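Local coordinates for reducing end xylose-releasing exo-oligoxylanase (Bacillus halodurans, PDB 1WU4), which hydrolyses xylooligosaccharides of three or more units, releasing xylose from the reducing end with inversion of anomeric configuration, at residues Y14-L17 against F18-F21; E25-I28 against Q29-V32; D83-D86 against I87-I91; V344-F347 against W348-V352. The protein carries 1 engineered substitution. All coordinates share one frame; numbering follows the deposited sequence.

How the interactions relate
Interactions 1, 2 and 4 form one cluster: the short helix 17-20, the first turns of helix 25-40 and the end of helix 340-348 pack against one another, whereas interaction 3, at the start of helix 85-99, touches none of them. The shared interior of the cluster is apolar, with Phe-18 set between Ile-28, Val-344 and Trp-348, and Arg-31 NH2 probably hydrogen-bonds to Trp-348 O. Polar chemistry sits nearer the surface. Interactions 1 and 3 deal with helix starts; both use salt bridges, and interaction 1 adds a side-chain cap. Interaction 4 deals with a helix end, closed by a threonine hydroxyl; interaction 2 lies within a helix and carries nickel on its outer side.

Interaction 1: Y14-L17 against F18-F21; sequences YRNL and FKEF
Arg-15 and Glu-20 form the charged pair that joins 14-17 to 18-21 at the short helix 17-20. NH1 of Arg-15 reaches OE2 of Glu-20 at 2.9 Å, close to the guanidinium plane and on the carboxylate's syn lone pair, with a weak second bond to OE1; the two planes stand 74° apart. A water links Glu-20 OE1 to Asn-16 N.

Capping comes next. Asn-16 is the N-cap: its CG lies anti to the backbone N (chi1 -176°), which swings OD1 round to accept from Lys-19 N at 3.1 Å, the donor standing well above the amide's carbonyl plane. Two main-chain bonds follow, Glu-20 N to Asn-16 O and Phe-21 N to Leu-17 O.

The apolar contact is a CH-pi one. Leu-17 CD1 sits over one face of the Phe-21 ring, 3.8 Å from its centroid, while CG of Leu-17 approaches Phe-21 CE2 at 3.7 Å. Beyond these segments, Phe-18 packs on helices 25-40, 340-348 and 358-372.

In a helix of barely one turn, Asn-16 thus takes up two amides, those of Lys-19 and Glu-20, while Glu-20 probably balances the charge of Arg-15, their salt bridge tying the incoming chain to the helix's far end.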
# COMPACT_ATOMS: atom_id res chain seq x y z
N TYR A 14 14.82 -8.22 10.05
CA TYR A 14 13.86 -7.12 10.11
C TYR A 14 13.77 -6.51 11.50
O TYR A 14 13.69 -7.21 12.50
CB TYR A 14 12.49 -7.63 9.66
CG TYR A 14 12.52 -8.13 8.23
CD1 TYR A 14 12.13 -7.30 7.18
CD2 TYR A 14 13.01 -9.39 7.93
CE1 TYR A 14 12.23 -7.72 5.86
CE2 TYR A 14 13.12 -9.82 6.61
CZ TYR A 14 12.73 -8.98 5.58
OH TYR A 14 12.85 -9.39 4.28
N ARG A 15 13.78 -5.18 11.54
CA ARG A 15 13.72 -4.47 12.80
C ARG A 15 12.36 -4.58 13.47
O ARG A 15 11.32 -4.36 12.84
CB ARG A 15 14.06 -2.99 12.59
CG ARG A 15 14.15 -2.18 13.88
CD ARG A 15 14.21 -0.69 13.59
NE ARG A 15 15.32 -0.33 12.72
CZ ARG A 15 16.59 -0.27 13.11
NH1 ARG A 15 16.93 -0.54 14.37
NH2 ARG A 15 17.53 0.06 12.24
N ASN A 16 12.37 -4.94 14.75
CA ASN A 16 11.15 -5.02 15.54
C ASN A 16 11.21 -3.72 16.33
O ASN A 16 11.75 -3.68 17.44
CB ASN A 16 11.19 -6.22 16.49
CG ASN A 16 9.90 -6.40 17.26
OD1 ASN A 16 9.13 -5.45 17.44
ND2 ASN A 16 9.66 -7.61 17.74
N LEU A 17 10.66 -2.66 15.76
CA LEU A 17 10.71 -1.36 16.41
C LEU A 17 9.93 -1.33 17.71
O LEU A 17 10.32 -0.64 18.65
CB LEU A 17 10.23 -0.27 15.45
CG LEU A 17 10.56 1.17 15.87
CD1 LEU A 17 12.04 1.31 16.21
CD2 LEU A 17 10.19 2.12 14.73
N PHE A 18 8.83 -2.08 17.79
CA PHE A 18 8.07 -2.12 19.04
C PHE A 18 9.00 -2.60 20.16
O PHE A 18 9.05 -2.02 21.24
CB PHE A 18 6.90 -3.11 18.96
CG PHE A 18 5.71 -2.61 18.18
CD1 PHE A 18 5.12 -1.38 18.46
CD2 PHE A 18 5.13 -3.42 17.21
CE1 PHE A 18 3.97 -0.97 17.79
CE2 PHE A 18 3.98 -3.02 16.53
CZ PHE A 18 3.40 -1.80 16.82
N LYS A 19 9.74 -3.67 19.88
CA LYS A 19 10.65 -4.25 20.87
C LYS A 19 11.77 -3.28 21.23
O LYS A 19 12.11 -3.13 22.41
CB LYS A 19 11.24 -5.55 20.33
CG LYS A 19 12.16 -6.27 21.30
CD LYS A 19 12.63 -7.60 20.72
CE LYS A 19 13.60 -8.30 21.65
NZ LYS A 19 14.84 -7.51 21.85
N GLU A 20 12.34 -2.62 20.23
CA GLU A 20 13.41 -1.68 20.47
C GLU A 20 12.93 -0.49 21.30
O GLU A 20 13.72 0.15 22.00
CB GLU A 20 14.02 -1.21 19.14
CG GLU A 20 14.77 -2.32 18.42
CD GLU A 20 15.49 -1.85 17.17
OE1 GLU A 20 16.18 -2.68 16.54
OE2 GLU A 20 15.37 -0.66 16.81
N PHE A 21 11.63 -0.21 21.24
CA PHE A 21 11.05 0.89 21.99
C PHE A 21 10.48 0.48 23.36
O PHE A 21 9.74 1.24 23.98
CB PHE A 21 9.97 1.61 21.17
CG PHE A 21 10.52 2.55 20.13
CD1 PHE A 21 11.87 2.91 20.13
CD2 PHE A 21 9.68 3.09 19.15
CE1 PHE A 21 12.37 3.81 19.18
CE2 PHE A 21 10.18 3.99 18.20
CZ PHE A 21 11.52 4.34 18.22
O HOH W 1 14.90 -5.31 16.03

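Interaction 2: E25-I28 against Q29-V32; sequences EAEI and QERV. With NI (nickel (II) ion), chain B.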
# COMPACT_ATOMS: atom_id res chain seq x y z
N GLU A 25 8.31 -8.92 23.79
CA GLU A 25 8.08 -9.82 22.67
C GLU A 25 6.73 -10.51 22.77
O GLU A 25 6.01 -10.63 21.78
CB GLU A 25 9.18 -10.89 22.60
CG GLU A 25 9.20 -11.81 23.81
CD GLU A 25 9.97 -13.10 23.56
OE1 GLU A 25 9.56 -13.87 22.67
OE2 GLU A 25 10.98 -13.33 24.25
N ALA A 26 6.38 -10.95 23.98
CA ALA A 26 5.12 -11.64 24.20
C ALA A 26 3.91 -10.76 23.88
O ALA A 26 2.99 -11.20 23.19
CB ALA A 26 5.04 -12.12 25.65
N GLU A 27 3.92 -9.52 24.36
CA GLU A 27 2.81 -8.62 24.10
C GLU A 27 2.73 -8.21 22.63
O GLU A 27 1.64 -8.01 22.10
CB GLU A 27 2.89 -7.40 25.02
CG GLU A 27 2.57 -7.72 26.48
CD GLU A 27 1.18 -8.30 26.66
OE1 GLU A 27 0.19 -7.63 26.29
OE2 GLU A 27 1.05 -9.44 27.17
N ILE A 28 3.89 -8.11 21.98
CA ILE A 28 3.92 -7.75 20.57
C ILE A 28 3.31 -8.90 19.76
O ILE A 28 2.46 -8.68 18.90
CB ILE A 28 5.37 -7.50 20.09
CG1 ILE A 28 5.93 -6.26 20.78
CG2 ILE A 28 5.41 -7.32 18.58
CD1 ILE A 28 7.43 -6.10 20.64
N GLN A 29 3.73 -10.13 20.06
CA GLN A 29 3.20 -11.30 19.36
C GLN A 29 1.69 -11.36 19.52
O GLN A 29 0.95 -11.59 18.56
CB GLN A 29 3.82 -12.59 19.91
CG GLN A 29 3.05 -13.86 19.53
CD GLN A 29 3.70 -15.15 20.01
OE1 GLN A 29 4.36 -15.17 21.05
NE2 GLN A 29 3.49 -16.23 19.27
N GLU A 30 1.22 -11.14 20.74
CA GLU A 30 -0.20 -11.18 21.05
C GLU A 30 -0.98 -10.09 20.30
O GLU A 30 -2.05 -10.35 19.76
CB GLU A 30 -0.40 -11.02 22.56
CG GLU A 30 -1.84 -10.91 23.01
CD GLU A 30 -1.96 -10.80 24.52
OE1 GLU A 30 -1.04 -10.22 25.15
OE2 GLU A 30 -2.97 -11.27 25.07
N ARG A 31 -0.42 -8.89 20.28
CA ARG A 31 -1.07 -7.76 19.63
C ARG A 31 -1.18 -7.94 18.12
O ARG A 31 -2.20 -7.62 17.52
CB ARG A 31 -0.31 -6.47 19.97
CG ARG A 31 -0.97 -5.20 19.50
CD ARG A 31 -2.38 -5.01 20.06
NE ARG A 31 -2.90 -3.71 19.66
CZ ARG A 31 -2.57 -2.57 20.24
NH1 ARG A 31 -1.74 -2.55 21.27
NH2 ARG A 31 -3.04 -1.42 19.75
N VAL A 32 -0.12 -8.45 17.50
CA VAL A 32 -0.13 -8.68 16.06
C VAL A 32 -1.19 -9.72 15.72
O VAL A 32 -2.00 -9.53 14.81
CB VAL A 32 1.24 -9.16 15.55
CG1 VAL A 32 1.16 -9.53 14.07
CG2 VAL A 32 2.29 -8.07 15.75
NI NI B . -0.79 -10.08 27.04
O HOH W 2 6.44 -14.54 22.88
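Nickel is gripped by two carboxylates one turn apart, Glu-27 OE2 at 2.0 Å and Glu-30 OE1 at 1.9 Å, an i to i+3 metal pair on the outer side of helix 25-40. The two side chains lie alongside each other and point the same way, but they get there differently. Glu-27 folds: its CG is anti to the carbonyl carbon (chi1 -71°) and the chain bends at chi2, bringing the carboxylate round to Glu-30. Glu-30 instead runs out extended from a CG anti to its backbone N. Their carboxylate planes stand 73° apart, and Glu-27 OE2 and Glu-30 OE1 come within 3.0 Å of each other, a spacing the shared cation would make tolerable between two negative groups. The site lies away from the probable catalytic residues.

The backbone beneath is regular alpha-helix. Gln-29 N, Glu-30 N, Arg-31 N and Val-32 N donate in turn to the carbonyls of Glu-25, Ala-26, Glu-27 and Ile-28. On another side of the helix, Ile-28 and Val-32 meet loosely through their CG2 methyls; Ile-28 also packs on Phe-18 and Val-32 on Met-369, so this side faces the protein. Arg-31 sends its guanidinium away from the segment, hydrogen-bonding through NH2 to Trp-348 O and Tyr-365 OH and making a cation-pi contact with the indole of Trp-348.

On the exposed surface a water donates to both Glu-25 and Gln-29, at 2.8 Å from Gln-29 OE1 and 3.2 Å from Glu-25 OE1.

Interaction 3: D83-D86 against I87-I91; sequences DRKD and IFDRI
Lys-85 and Asp-89 are joined NZ to OD1 at 2.8 Å, a salt bridge across one turn at the start of helix 85-99 that uses the syn lone pair of the carboxylate. Tyr-154 OH joins both ends of it, bonded to Lys-85 NZ and to Asp-89 OD2, which ties the pair to the start of helix 154-167. On another side of the helix, Ile-87 CD1 rests over one face of the Arg-84 guanidinium, 3.5 Å from NH2 and off-centre toward the rim.

What holds that guanidinium flat against the methyl is Asp-86. Arg-84 grips it side-on, NE to OD1 at 2.9 Å and NH2 to OD2 at 2.9 Å, the second bond nearly straight at 169°. Arg-84 can curl back this way because its chain bends at chi2 and chi3, while Asp-86 carries CG between its backbone N and carbonyl carbon (chi1 59°), the crowded position. OD2 of Asp-86 also accepts a hydrogen bond from a water that accepts from Arg-90 NE; Arg-90 NH1 bonds to the carbonyls of Leu-56 and Gly-53. A lysine in place of Arg-84 would probably break the two-pronged grip, leaving Asp-86 freer to turn and Ile-87 CD1 without its flat cover.

Further out, Arg-84 sits at the N-cap, just after the Schellman motif at Asp-83, and its carbonyl receives Phe-88 N. Trp-36 of helix 25-40 packs on both Arg-84 and Ile-87, and Phe-88 is sunk against helices 69-81 and 127-144. Asp-86 and Asp-89 each have a basic partner, so charge in these first turns is probably largely balanced locally.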
# COMPACT_ATOMS: atom_id res chain seq x y z
N ASP A 83 1.36 -16.19 6.01
CA ASP A 83 1.47 -17.59 5.60
C ASP A 83 0.11 -18.28 5.60
O ASP A 83 -0.05 -19.38 6.13
CB ASP A 83 2.44 -18.34 6.52
CG ASP A 83 2.87 -19.68 5.94
OD1 ASP A 83 2.96 -19.79 4.70
OD2 ASP A 83 3.15 -20.61 6.72
N ARG A 84 -0.88 -17.62 4.99
CA ARG A 84 -2.22 -18.17 4.89
C ARG A 84 -2.62 -18.30 3.42
O ARG A 84 -3.32 -17.46 2.87
CB ARG A 84 -3.22 -17.28 5.64
CG ARG A 84 -3.10 -17.36 7.16
CD ARG A 84 -3.41 -18.77 7.67
NE ARG A 84 -4.79 -19.16 7.39
CZ ARG A 84 -5.84 -18.76 8.10
NH1 ARG A 84 -5.68 -17.97 9.15
NH2 ARG A 84 -7.06 -19.16 7.77
N LYS A 85 -2.15 -19.38 2.79
CA LYS A 85 -2.42 -19.65 1.38
C LYS A 85 -3.91 -19.85 1.10
O LYS A 85 -4.39 -19.50 0.03
CB LYS A 85 -1.64 -20.89 0.94
CG LYS A 85 -1.69 -21.19 -0.55
CD LYS A 85 -0.83 -22.40 -0.89
CE LYS A 85 -0.70 -22.61 -2.39
NZ LYS A 85 -2.01 -22.87 -3.03
N ASP A 86 -4.63 -20.40 2.07
CA ASP A 86 -6.06 -20.62 1.90
C ASP A 86 -6.78 -19.29 1.68
O ASP A 86 -7.62 -19.17 0.79
CB ASP A 86 -6.63 -21.37 3.11
CG ASP A 86 -6.43 -20.63 4.42
OD1 ASP A 86 -5.33 -20.09 4.66
OD2 ASP A 86 -7.38 -20.61 5.23
N ILE A 87 -6.45 -18.29 2.50
CA ILE A 87 -7.07 -16.98 2.38
C ILE A 87 -6.59 -16.28 1.11
O ILE A 87 -7.37 -15.68 0.37
CB ILE A 87 -6.74 -16.11 3.62
CG1 ILE A 87 -7.41 -16.73 4.85
CG2 ILE A 87 -7.21 -14.68 3.41
CD1 ILE A 87 -7.10 -16.02 6.15
N PHE A 88 -5.28 -16.37 0.85
CA PHE A 88 -4.69 -15.76 -0.34
C PHE A 88 -5.41 -16.23 -1.60
O PHE A 88 -5.84 -15.42 -2.42
CB PHE A 88 -3.21 -16.14 -0.43
CG PHE A 88 -2.48 -15.44 -1.54
CD1 PHE A 88 -1.69 -14.32 -1.28
CD2 PHE A 88 -2.56 -15.90 -2.85
CE1 PHE A 88 -1.00 -13.68 -2.30
CE2 PHE A 88 -1.87 -15.26 -3.88
CZ PHE A 88 -1.08 -14.15 -3.61
N ASP A 89 -5.54 -17.54 -1.74
CA ASP A 89 -6.19 -18.13 -2.91
C ASP A 89 -7.66 -17.77 -3.03
O ASP A 89 -8.16 -17.57 -4.14
CB ASP A 89 -6.01 -19.66 -2.88
CG ASP A 89 -4.60 -20.08 -3.21
OD1 ASP A 89 -4.28 -21.28 -3.06
OD2 ASP A 89 -3.80 -19.22 -3.64
N ARG A 90 -8.37 -17.70 -1.91
CA ARG A 90 -9.78 -17.33 -1.95
C ARG A 90 -9.94 -15.92 -2.52
O ARG A 90 -10.80 -15.67 -3.36
CB ARG A 90 -10.39 -17.39 -0.54
CG ARG A 90 -10.77 -18.80 -0.07
CD ARG A 90 -11.22 -18.77 1.38
NE ARG A 90 -11.66 -20.07 1.88
CZ ARG A 90 -12.87 -20.58 1.67
NH1 ARG A 90 -13.78 -19.90 0.98
NH2 ARG A 90 -13.18 -21.77 2.17
N ILE A 91 -9.09 -15.00 -2.07
CA ILE A 91 -9.14 -13.62 -2.53
C ILE A 91 -8.71 -13.48 -3.99
O ILE A 91 -9.37 -12.82 -4.78
CB ILE A 91 -8.23 -12.72 -1.65
CG1 ILE A 91 -8.76 -12.69 -0.21
CG2 ILE A 91 -8.18 -11.31 -2.23
CD1 ILE A 91 -7.83 -11.99 0.77
O HOH W 3 -9.85 -20.29 4.19

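Interaction 4: V344-F347 against W348-V352; sequences VDLF and WNTPV
Thr-350 closes the end of helix 340-348 against Leu-346 and Phe-347. Its CB lies 3.5 Å from the carbonyl oxygen of Leu-346 and equally near that of Phe-347. From there the side chain forks: OG1, anti to the carbonyl carbon (chi1 -59°), turns back over the helix end and donates to Leu-346 O at 2.7 Å, standing above the carbonyl plane. The side chain also packs on Ile-324 of helix 320-329. The backbone N of Thr-350 makes a second bond, to Phe-347 O at 3.0 Å, again from above the carbonyl plane. With an alanine here, Leu-346 O would probably lose its hydroxyl partner and the chain leaving the helix would be held less firmly.

This is the C-terminal end of helix 340-348 in an enzyme with the (alpha/alpha)6 barrel of glycoside hydrolase family 8. Trp-348 N and Asn-349 N still make the helical bonds, to Val-344 O and Asp-345 O; Asn-349 is the first residue to leave helical geometry.

The larger side chains pack on neighbouring parts of the fold. Trp-348 stacks on Tyr-23 and meets Phe-18 edge-to-face, Phe-347 meets Tyr-365 edge-to-face, and Asp-345 binds Tyr-23 OH through OD1 and Lys-341 through OD2.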
# COMPACT_ATOMS: atom_id res chain seq x y z
N VAL A 344 4.95 5.69 17.85
CA VAL A 344 4.76 4.25 18.03
C VAL A 344 3.89 4.02 19.27
O VAL A 344 3.01 3.16 19.26
CB VAL A 344 6.11 3.52 18.16
CG1 VAL A 344 5.89 2.06 18.58
CG2 VAL A 344 6.85 3.57 16.83
N ASP A 345 4.12 4.80 20.33
CA ASP A 345 3.32 4.65 21.54
C ASP A 345 1.86 5.04 21.28
O ASP A 345 0.94 4.39 21.76
CB ASP A 345 3.86 5.52 22.68
CG ASP A 345 5.16 4.99 23.26
OD1 ASP A 345 5.43 3.78 23.13
OD2 ASP A 345 5.91 5.79 23.86
N LEU A 346 1.66 6.12 20.52
CA LEU A 346 0.31 6.57 20.21
C LEU A 346 -0.44 5.45 19.50
O LEU A 346 -1.59 5.15 19.82
CB LEU A 346 0.35 7.82 19.33
CG LEU A 346 -1.01 8.39 18.91
CD1 LEU A 346 -1.82 8.77 20.14
CD2 LEU A 346 -0.81 9.60 18.01
N PHE A 347 0.21 4.85 18.51
CA PHE A 347 -0.38 3.76 17.74
C PHE A 347 -0.71 2.58 18.65
O PHE A 347 -1.80 2.00 18.56
CB PHE A 347 0.59 3.35 16.62
CG PHE A 347 0.12 2.18 15.80
CD1 PHE A 347 -1.18 2.12 15.30
CD2 PHE A 347 1.00 1.15 15.49
CE1 PHE A 347 -1.59 1.05 14.50
CE2 PHE A 347 0.60 0.08 14.69
CZ PHE A 347 -0.70 0.03 14.19
N TRP A 348 0.21 2.21 19.53
CA TRP A 348 -0.03 1.10 20.44
C TRP A 348 -1.27 1.37 21.29
O TRP A 348 -2.06 0.46 21.57
CB TRP A 348 1.18 0.87 21.35
CG TRP A 348 1.06 -0.35 22.21
CD1 TRP A 348 0.46 -0.43 23.44
CD2 TRP A 348 1.52 -1.66 21.90
NE1 TRP A 348 0.52 -1.73 23.91
CE2 TRP A 348 1.17 -2.50 22.98
CE3 TRP A 348 2.20 -2.22 20.81
CZ2 TRP A 348 1.48 -3.87 23.01
CZ3 TRP A 348 2.51 -3.58 20.83
CH2 TRP A 348 2.14 -4.39 21.92
N ASN A 349 -1.46 2.62 21.68
CA ASN A 349 -2.59 3.00 22.51
C ASN A 349 -3.85 3.36 21.73
O ASN A 349 -4.80 3.91 22.30
CB ASN A 349 -2.19 4.17 23.42
CG ASN A 349 -1.10 3.77 24.41
OD1 ASN A 349 -0.08 4.45 24.53
ND2 ASN A 349 -1.33 2.68 25.13
N THR A 350 -3.87 3.04 20.44
CA THR A 350 -5.02 3.31 19.59
C THR A 350 -5.64 2.00 19.14
O THR A 350 -5.01 1.23 18.41
CB THR A 350 -4.62 4.11 18.33
OG1 THR A 350 -4.03 5.36 18.72
CG2 THR A 350 -5.84 4.39 17.47
N PRO A 351 -6.87 1.70 19.58
CA PRO A 351 -7.51 0.45 19.17
C PRO A 351 -7.92 0.47 17.69
O PRO A 351 -8.07 1.55 17.11
CB PRO A 351 -8.73 0.36 20.08
CG PRO A 351 -8.30 1.13 21.30
CD PRO A 351 -7.60 2.32 20.70
N VAL A 352 -8.08 -0.70 17.10
CA VAL A 352 -8.51 -0.75 15.70
C VAL A 352 -9.87 -0.07 15.62
O VAL A 352 -10.62 -0.04 16.60
CB VAL A 352 -8.63 -2.20 15.18
CG1 VAL A 352 -7.28 -2.88 15.22
CG2 VAL A 352 -9.64 -2.97 16.01